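Local coordinates for uncharacterized protein DUF1234 (PDB 3BDV), which probably acts as a hydrolase of the alpha/beta-hydrolase fold and is associated with calcium ions in its crystals, at residues 87-92 against 122-127; 9-14 against 179-184; 129-134 against 154-159. One frame throughout, in Å; residues are numbered along the deposited sequence. Where two conformers were deposited one is given.

Contact 1 of 3, residues 87-92 against 122-127; sequences AACHVV and SPLSVP
The first torsion of V92 sets CG1 anti to its backbone N (chi1 171°) and so carries this methyl toward the loop, while C89, one helical turn earlier, has SG in the same anti position (chi1 175°) in the conformer described. L124 answers with CG anti to its carbonyl carbon (chi1 -65°), which lays the leucine branch beside the helix. The two chains come closest at V92 and L124, whose CA atoms are 6.6 Å apart. CG1 of V92 is the hub: it meets CB of L124 at 4.2 Å and CG2 of V126 at 4.0 Å, so one methyl packs against two neighbouring side chains of the loop, both on the same side of it. S125 reaches it from the solvent side, with OG, in the crowded position between N and the carbonyl carbon, 3.6 Å from V92 CG1. A further apolar touch joins the leucine tip to the cysteine, CD2 of L124 lying 3.8 Å from SG of C89. No direct hydrogen bond crosses the interface. A water donates to V92 O at 2.7 Å, and its link to S125 OG, at 3.4 Å, is weak; the carbonyl near the C-terminal end of the helix thus has a water as partner. The buried surface, 207 Å² in total, is modest. Behind it, V92 also packs on I99 and V102 of strand 99-105, and C89 and L124 share W151 of helix 141-151 as a neighbour. Helix 83-93 follows strand 76-81 through a GxSxG turn consistent with a nucleophile elbow, so the loop leading into strand 128-132 here packs against the far end of the helix that follows such an elbow in alpha/beta hydrolases.

Contact 2 of 3, residues 9-14 against 179-184; sequences LRLTEV and RLAEFS. With EDO (1,2-ethanediol), chain H.
R10, L11 and V14 of helix 9-14 meet L180, A181 and S184 of helix 179-184, with E182 touched only along its flank; the short axes approach to 9.6 Å, their directions 41° from parallel. L11 sends one branch across: CD2 stands over A181, 4.0 Å from its CB, and 4.2 Å from CG of L180. A turn further on, V14 straddles the hydroxyl of S184, with CG1 3.4 Å from OG and the other methyl almost as near. That hydroxyl donates to L180 O at 2.8 Å, from above the carbonyl plane; the same oxygen also accepts from S184 N. On the outer side R10 bends at chi3 and crosses E182 obliquely, the guanidinium and carboxylate planes being 26° apart. A181 CB lies over one guanidinium face, and NH2 is 3.9 Å from the methylene CG of E182. The charged ends, R10 NH1 and E182 OE2, stay 5.2 Å apart, spanned by a water that accepts from NH1 and donates to OE2. R10 NH1 also donates, at 156°, to O1 of an ethanediol 2.8 Å away at the guanidinium edge, probably from the crystallisation liquor. R10 NE forms a salt bridge with E185, and E182 OE2 one with K178; R179 NE pairs with E182 OE1 by charge alone. M20 of strand 19-23 touches L11, V14, L180 and S184. The chemistry therefore divides: inside, the serine hydroxyl is committed to L180 O and the V14 methyls meet OG in van der Waals contact alone; outside, R10 and E182 have direct salt-bridge partners elsewhere, so their water-mediated attraction is probably modest.

Contact 3 of 3, residues 129-134 against 154-159; sequences LTFASH and ELVDVG
Strands 129-132 and 154-157 run parallel, their short axes 4.7 Å apart and 26° from exact alignment, with hydrogen bonds spreading from T130 and A132 to E154, V156 and V158; among them A132 N donates to V156 O at 2.9 Å, and N of H134 extends the series to G159 O beyond the strands. On the face of L129, F131, E154 and V156, the side chains lie alongside their partners. CG1 of V156 presses on the ring of F131 at CD2, 3.6 Å away, while CG2 of V156 sits over one ring face toward its rim. V158 CG1 comes to the ring edge, near its plane, 3.8 Å from CD2. L129 CD1 lies against E154, whose OE1 is 3.5 Å away; OE2 of that glutamate is bridged to R179 of helix 174-185. The other face carries A132 CB against CD2 of L155, both beneath helix 141-151. At the C-terminal ends, D157, with CG anti to N, holds two groups. OD1 accepts from G159 N at 2.8 Å, closing an Asx turn, and OD2 accepts from H134 NE2 at 2.9 Å along an almost straight bond (170°). The donor lies above the carboxylate plane but in line with the imidazole plane, the two planes being 34° apart; the carboxylate would tend to stabilise a protonated H134. F141 stacks on this imidazole. Strands 128-132 and 154-157 are the two strands of a beta-alpha-beta crossover through helix 141-151, with 154-157 at the edge of the parallel alpha/beta-hydrolase sheet.

How the contacts relate
Helix 174-185 ties contact 2 to the others. Its R179 NH2 forms a salt bridge with E154 OE2 of contact 3 at 3.1 Å, and R179 CB packs 3.7 Å from F131 CZ, so the helix lies on one face of the two strands. F183 CZ packs 3.4 Å from P127 O of contact 1. Contacts 1 and 3 merely adjoin in sequence, where loop 122-127 runs into strand 128-132; their centres are about 17 Å apart. D152, a calcium ligand in a structure of this protein but not in this chain as modelled, has its side chain about 6 Å from that of L124 and about 8 Å from that of E154. Contact 2 is remote from known sites.

Contact 1 of 3, residues 87-92 against 122-127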
loop_
_atom_site.group_PDB
_atom_site.type_symbol
_atom_site.label_atom_id
_atom_site.label_comp_id
_atom_site.label_asym_id
_atom_site.label_seq_id
_atom_site.Cartn_x
_atom_site.Cartn_y
_atom_site.Cartn_z
ATOM N N ALA A 87 5.531 6.845 1.585
ATOM C CA ALA A 87 4.718 7.894 2.210
ATOM C C ALA A 87 3.798 7.341 3.276
ATOM O O ALA A 87 3.630 7.957 4.326
ATOM C CB ALA A 87 3.913 8.646 1.132
ATOM N N ALA A 88 3.208 6.169 3.020
ATOM C CA ALA A 88 2.303 5.503 3.954
ATOM C C ALA A 88 3.105 5.228 5.229
ATOM O O ALA A 88 2.634 5.496 6.334
ATOM C CB ALA A 88 1.734 4.186 3.384
ATOM N N CYS A 89 4.324 4.720 5.060
ATOM C CA CYS A 89 5.181 4.427 6.191
ATOM C C CYS A 89 5.466 5.699 6.997
ATOM O O CYS A 89 5.352 5.701 8.197
ATOM C CB CYS A 89 6.457 3.793 5.684
ATOM S SG CYS A 89 7.693 3.493 6.900
ATOM N N HIS A 90 5.824 6.775 6.312
ATOM C CA HIS A 90 6.220 7.974 6.978
ATOM C C HIS A 90 5.035 8.555 7.774
ATOM O O HIS A 90 5.166 8.979 8.914
ATOM C CB HIS A 90 6.755 8.968 5.948
ATOM C CG HIS A 90 7.134 10.300 6.521
ATOM N ND1 HIS A 90 8.391 10.572 7.029
ATOM C CD2 HIS A 90 6.428 11.454 6.640
ATOM C CE1 HIS A 90 8.438 11.825 7.420
ATOM N NE2 HIS A 90 7.262 12.380 7.204
ATOM N N VAL A 91 3.855 8.542 7.183
ATOM C CA VAL A 91 2.683 9.106 7.872
ATOM C C VAL A 91 2.380 8.354 9.165
ATOM O O VAL A 91 2.130 8.972 10.184
ATOM C CB VAL A 91 1.453 9.125 6.963
ATOM C CG1 VAL A 91 0.170 9.267 7.767
ATOM C CG2 VAL A 91 1.601 10.237 5.972
ATOM N N VAL A 92 2.449 7.037 9.135
ATOM C CA VAL A 92 2.268 6.210 10.340
ATOM C C VAL A 92 3.363 6.518 11.370
ATOM O O VAL A 92 3.070 6.740 12.568
ATOM C CB VAL A 92 2.254 4.695 9.992
ATOM C CG1 VAL A 92 2.281 3.863 11.289
ATOM C CG2 VAL A 92 1.009 4.356 9.169
ATOM N N SER A 122 12.413 1.495 12.100
ATOM C CA SER A 122 11.798 1.231 13.389
ATOM C C SER A 122 10.348 0.791 13.192
ATOM O O SER A 122 9.724 1.072 12.147
ATOM C CB SER A 122 11.928 2.451 14.313
ATOM O OG SER A 122 11.472 3.629 13.700
ATOM N N PRO A 123 9.810 0.075 14.179
ATOM C CA PRO A 123 8.492 -0.496 14.038
ATOM C C PRO A 123 7.399 0.477 13.750
ATOM O O PRO A 123 7.331 1.561 14.355
ATOM C CB PRO A 123 8.254 -1.171 15.382
ATOM C CG PRO A 123 9.569 -1.430 15.902
ATOM C CD PRO A 123 10.389 -0.262 15.484
ATOM N N LEU A 124 6.512 0.072 12.861
ATOM C CA LEU A 124 5.335 0.845 12.570
ATOM C C LEU A 124 4.334 0.543 13.713
ATOM O O LEU A 124 4.228 -0.584 14.210
ATOM C CB LEU A 124 4.731 0.487 11.224
ATOM C CG LEU A 124 5.647 0.842 10.032
ATOM C CD1 LEU A 124 5.013 0.466 8.717
ATOM C CD2 LEU A 124 5.974 2.317 10.063
ATOM N N SER A 125 3.613 1.553 14.130
ATOM C CA SER A 125 2.747 1.378 15.284
ATOM C C SER A 125 1.496 0.562 14.928
ATOM O O SER A 125 0.674 0.301 15.797
ATOM C CB SER A 125 2.346 2.753 15.812
ATOM O OG SER A 125 1.628 3.478 14.815
ATOM N N VAL A 126 1.331 0.180 13.660
ATOM C CA VAL A 126 0.121 -0.544 13.243
ATOM C C VAL A 126 0.508 -1.776 12.487
ATOM O O VAL A 126 1.610 -1.837 11.923
ATOM C CB VAL A 126 -0.742 0.297 12.314
ATOM C CG1 VAL A 126 -1.161 1.573 13.028
ATOM C CG2 VAL A 126 0.029 0.608 11.009
ATOM N N PRO A 127 -0.403 -2.751 12.413
ATOM C CA PRO A 127 -0.148 -3.925 11.591
ATOM C C PRO A 127 0.185 -3.590 10.138
ATOM O O PRO A 127 -0.513 -2.782 9.495
ATOM C CB PRO A 127 -1.465 -4.734 11.710
ATOM C CG PRO A 127 -2.007 -4.306 13.051
ATOM C CD PRO A 127 -1.679 -2.865 13.156
HETATM O O HOH W 1 0.574 6.401 13.529
#

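Contact 2 of 3, residues 9-14 against 179-184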
loop_
_atom_site.group_PDB
_atom_site.type_symbol
_atom_site.label_atom_id
_atom_site.label_comp_id
_atom_site.label_asym_id
_atom_site.label_seq_id
_atom_site.Cartn_x
_atom_site.Cartn_y
_atom_site.Cartn_z
ATOM N N LEU A 9 -16.820 -11.110 -2.016
ATOM C CA LEU A 9 -17.749 -11.114 -0.856
ATOM C C LEU A 9 -17.020 -10.728 0.421
ATOM O O LEU A 9 -17.495 -9.912 1.202
ATOM C CB LEU A 9 -18.372 -12.496 -0.639
ATOM C CG LEU A 9 -19.407 -13.029 -1.636
ATOM C CD1 LEU A 9 -19.529 -14.565 -1.555
ATOM C CD2 LEU A 9 -20.744 -12.347 -1.393
ATOM N N ARG A 10 -15.839 -11.304 0.623
ATOM C CA ARG A 10 -15.084 -11.041 1.845
ATOM C C ARG A 10 -14.667 -9.589 1.889
ATOM O O ARG A 10 -14.828 -8.942 2.918
ATOM C CB ARG A 10 -13.864 -11.953 1.940
ATOM C CG ARG A 10 -14.224 -13.387 2.342
ATOM C CD ARG A 10 -13.038 -14.308 2.249
ATOM N NE ARG A 10 -12.059 -14.087 3.318
ATOM C CZ ARG A 10 -10.936 -14.797 3.402
ATOM N NH1 ARG A 10 -10.650 -15.723 2.502
ATOM N NH2 ARG A 10 -10.058 -14.571 4.337
ATOM N N LEU A 11 -14.200 -9.042 0.760
ATOM C CA LEU A 11 -13.757 -7.634 0.758
ATOM C C LEU A 11 -14.918 -6.655 0.877
ATOM O O LEU A 11 -14.802 -5.615 1.523
ATOM C CB LEU A 11 -12.862 -7.297 -0.449
ATOM C CG LEU A 11 -11.440 -7.820 -0.278
ATOM C CD1 LEU A 11 -10.706 -7.825 -1.652
ATOM C CD2 LEU A 11 -10.672 -7.081 0.793
ATOM N N THR A 12 -16.058 -7.024 0.309
ATOM C CA THR A 12 -17.274 -6.221 0.465
ATOM C C THR A 12 -17.702 -6.125 1.952
ATOM O O THR A 12 -18.003 -5.046 2.446
ATOM C CB THR A 12 -18.410 -6.767 -0.461
ATOM O OG1 THR A 12 -18.017 -6.594 -1.830
ATOM C CG2 THR A 12 -19.726 -6.035 -0.185
ATOM N N GLU A 13 -17.630 -7.223 2.697
ATOM C CA GLU A 13 -17.859 -7.173 4.152
ATOM C C GLU A 13 -16.846 -6.341 4.923
ATOM O O GLU A 13 -17.200 -5.624 5.876
ATOM C CB GLU A 13 -17.875 -8.563 4.765
ATOM C CG GLU A 13 -19.043 -9.407 4.328
ATOM C CD GLU A 13 -20.374 -8.800 4.744
ATOM O OE1 GLU A 13 -20.567 -8.592 5.960
ATOM O OE2 GLU A 13 -21.204 -8.510 3.852
ATOM N N VAL A 14 -15.571 -6.464 4.569
ATOM C CA VAL A 14 -14.537 -5.654 5.233
ATOM C C VAL A 14 -14.837 -4.171 5.050
ATOM O O VAL A 14 -14.692 -3.389 5.966
ATOM C CB VAL A 14 -13.136 -5.992 4.686
ATOM C CG1 VAL A 14 -12.084 -4.936 5.058
ATOM C CG2 VAL A 14 -12.705 -7.427 5.160
ATOM N N ARG A 179 -4.628 -11.775 -0.116
ATOM C CA ARG A 179 -3.892 -11.407 1.090
ATOM C C ARG A 179 -4.473 -10.230 1.840
ATOM O O ARG A 179 -4.476 -10.210 3.073
ATOM C CB ARG A 179 -2.418 -11.143 0.739
ATOM C CG ARG A 179 -1.755 -12.339 0.229
ATOM C CD ARG A 179 -1.818 -13.472 1.229
ATOM N NE ARG A 179 -1.196 -13.117 2.499
ATOM C CZ ARG A 179 0.049 -13.427 2.861
ATOM N NH1 ARG A 179 0.831 -14.140 2.069
ATOM N NH2 ARG A 179 0.480 -13.070 4.078
ATOM N N LEU A 180 -4.917 -9.215 1.123
ATOM C CA LEU A 180 -5.541 -8.093 1.742
ATOM C C LEU A 180 -6.784 -8.503 2.539
ATOM O O LEU A 180 -7.037 -8.007 3.608
ATOM C CB LEU A 180 -5.953 -7.097 0.670
ATOM C CG LEU A 180 -6.694 -5.833 1.142
ATOM C CD1 LEU A 180 -5.906 -5.017 2.210
ATOM C CD2 LEU A 180 -7.062 -5.016 -0.047
ATOM N N ALA A 181 -7.579 -9.394 1.980
ATOM C CA ALA A 181 -8.759 -9.872 2.654
ATOM C C ALA A 181 -8.414 -10.551 3.975
ATOM O O ALA A 181 -8.987 -10.241 5.016
ATOM C CB ALA A 181 -9.535 -10.847 1.677
ATOM N N GLU A 182 -7.429 -11.431 3.932
ATOM C CA GLU A 182 -6.945 -12.178 5.084
ATOM C C GLU A 182 -6.513 -11.264 6.213
ATOM O O GLU A 182 -6.887 -11.456 7.378
ATOM C CB GLU A 182 -5.797 -13.085 4.659
ATOM C CG GLU A 182 -6.259 -14.204 3.698
ATOM C CD GLU A 182 -5.158 -14.978 3.048
ATOM O OE1 GLU A 182 -4.004 -14.688 3.363
ATOM O OE2 GLU A 182 -5.456 -15.863 2.217
ATOM N N PHE A 183 -5.688 -10.286 5.832
ATOM C CA PHE A 183 -5.096 -9.269 6.730
ATOM C C PHE A 183 -6.124 -8.339 7.298
ATOM O O PHE A 183 -6.146 -8.096 8.500
ATOM C CB PHE A 183 -4.064 -8.508 5.879
ATOM C CG PHE A 183 -3.424 -7.307 6.535
ATOM C CD1 PHE A 183 -2.571 -7.465 7.610
ATOM C CD2 PHE A 183 -3.597 -6.043 6.002
ATOM C CE1 PHE A 183 -1.923 -6.352 8.147
ATOM C CE2 PHE A 183 -2.978 -4.930 6.535
ATOM C CZ PHE A 183 -2.159 -5.055 7.584
ATOM N N SER A 184 -6.958 -7.774 6.438
ATOM C CA SER A 184 -7.952 -6.836 6.871
ATOM C C SER A 184 -9.020 -7.427 7.746
ATOM O O SER A 184 -9.456 -6.765 8.661
ATOM C CB SER A 184 -8.572 -6.072 5.683
ATOM O OG SER A 184 -9.298 -6.945 4.808
HETATM C C1 EDO H . -11.372 -16.406 -0.905
HETATM O O1 EDO H . -11.985 -16.829 0.331
HETATM C C2 EDO H . -9.993 -15.748 -0.756
HETATM O O2 EDO H . -8.916 -16.665 -1.011
HETATM O O HOH W 2 -7.859 -16.475 1.767
#

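Contact 3 of 3, residues 129-134 against 154-159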
loop_
_atom_site.group_PDB
_atom_site.type_symbol
_atom_site.label_atom_id
_atom_site.label_comp_id
_atom_site.label_asym_id
_atom_site.label_seq_id
_atom_site.Cartn_x
_atom_site.Cartn_y
_atom_site.Cartn_z
ATOM N N LEU A 129 1.803 -5.242 6.270
ATOM C CA LEU A 129 2.117 -6.287 5.331
ATOM C C LEU A 129 2.958 -5.670 4.188
ATOM O O LEU A 129 2.544 -4.667 3.608
ATOM C CB LEU A 129 0.816 -6.817 4.780
ATOM C CG LEU A 129 0.674 -8.132 4.098
ATOM C CD1 LEU A 129 1.025 -9.249 5.075
ATOM C CD2 LEU A 129 -0.817 -8.162 3.623
ATOM N N THR A 130 4.080 -6.315 3.834
ATOM C CA THR A 130 4.987 -5.827 2.797
ATOM C C THR A 130 5.153 -6.886 1.716
ATOM O O THR A 130 5.424 -8.035 2.048
ATOM C CB THR A 130 6.360 -5.437 3.365
ATOM O OG1 THR A 130 6.183 -4.360 4.302
ATOM C CG2 THR A 130 7.357 -4.960 2.244
ATOM N N PHE A 131 5.012 -6.500 0.458
ATOM C CA PHE A 131 5.182 -7.430 -0.664
ATOM C C PHE A 131 6.448 -6.991 -1.397
ATOM O O PHE A 131 6.597 -5.800 -1.723
ATOM C CB PHE A 131 4.010 -7.335 -1.635
ATOM C CG PHE A 131 2.719 -7.798 -1.044
ATOM C CD1 PHE A 131 2.002 -7.008 -0.186
ATOM C CD2 PHE A 131 2.203 -9.033 -1.368
ATOM C CE1 PHE A 131 0.820 -7.469 0.383
ATOM C CE2 PHE A 131 1.018 -9.475 -0.807
ATOM C CZ PHE A 131 0.338 -8.709 0.070
ATOM N N ALA A 132 7.352 -7.936 -1.613
ATOM C CA ALA A 132 8.683 -7.643 -2.175
ATOM C C ALA A 132 8.966 -8.566 -3.346
ATOM O O ALA A 132 8.719 -9.734 -3.284
ATOM C CB ALA A 132 9.745 -7.778 -1.102
ATOM N N SER A 133 9.515 -7.999 -4.416
ATOM C CA SER A 133 9.929 -8.737 -5.621
ATOM C C SER A 133 11.466 -8.979 -5.613
ATOM O O SER A 133 12.234 -8.232 -4.959
ATOM C CB SER A 133 9.506 -7.916 -6.842
ATOM O OG SER A 133 10.111 -8.370 -8.021
ATOM N N HIS A 134 11.901 -10.035 -6.318
ATOM C CA HIS A 134 13.329 -10.273 -6.423
ATOM C C HIS A 134 14.006 -9.517 -7.562
ATOM O O HIS A 134 15.217 -9.583 -7.667
ATOM C CB HIS A 134 13.639 -11.752 -6.616
ATOM C CG HIS A 134 13.513 -12.536 -5.370
ATOM N ND1 HIS A 134 14.611 -12.923 -4.632
ATOM C CD2 HIS A 134 12.417 -12.922 -4.676
ATOM C CE1 HIS A 134 14.185 -13.569 -3.555
ATOM N NE2 HIS A 134 12.867 -13.620 -3.581
ATOM N N GLU A 154 5.036 -8.177 8.184
ATOM C CA GLU A 154 5.095 -9.463 7.537
ATOM C C GLU A 154 5.677 -9.220 6.147
ATOM O O GLU A 154 5.356 -8.194 5.530
ATOM C CB GLU A 154 3.691 -10.031 7.342
ATOM C CG GLU A 154 3.556 -11.474 7.599
ATOM C CD GLU A 154 2.116 -11.972 7.444
ATOM O OE1 GLU A 154 1.190 -11.314 7.957
ATOM O OE2 GLU A 154 1.937 -13.010 6.805
ATOM N N LEU A 155 6.485 -10.145 5.661
ATOM C CA LEU A 155 7.146 -10.009 4.365
ATOM C C LEU A 155 6.691 -11.098 3.428
ATOM O O LEU A 155 6.901 -12.269 3.688
ATOM C CB LEU A 155 8.663 -10.062 4.537
ATOM C CG LEU A 155 9.593 -9.687 3.369
ATOM C CD1 LEU A 155 9.796 -10.923 2.379
ATOM C CD2 LEU A 155 9.140 -8.429 2.616
ATOM N N VAL A 156 6.066 -10.680 2.339
ATOM C CA VAL A 156 5.504 -11.579 1.336
ATOM C C VAL A 156 6.362 -11.496 0.111
ATOM O O VAL A 156 6.426 -10.453 -0.528
ATOM C CB VAL A 156 4.053 -11.217 0.999
ATOM C CG1 VAL A 156 3.464 -12.176 -0.110
ATOM C CG2 VAL A 156 3.218 -11.252 2.287
ATOM N N ASP A 157 7.082 -12.580 -0.127
ATOM C CA ASP A 157 7.929 -12.772 -1.327
ATOM C C ASP A 157 7.070 -13.175 -2.535
ATOM O O ASP A 157 6.503 -14.247 -2.553
ATOM C CB ASP A 157 8.967 -13.846 -0.970
ATOM C CG ASP A 157 9.954 -14.130 -2.071
ATOM O OD1 ASP A 157 9.738 -13.701 -3.222
ATOM O OD2 ASP A 157 10.976 -14.774 -1.752
ATOM N N VAL A 158 6.966 -12.271 -3.521
ATOM C CA VAL A 158 6.170 -12.457 -4.737
ATOM C C VAL A 158 7.053 -12.908 -5.912
ATOM O O VAL A 158 6.629 -12.885 -7.061
ATOM C CB VAL A 158 5.296 -11.207 -5.083
ATOM C CG1 VAL A 158 4.258 -10.971 -3.966
ATOM C CG2 VAL A 158 6.171 -9.970 -5.309
ATOM N N GLY A 159 8.258 -13.359 -5.629
ATOM C CA GLY A 159 9.120 -13.866 -6.681
ATOM C C GLY A 159 9.639 -12.778 -7.602
ATOM O O GLY A 159 9.779 -11.619 -7.203
#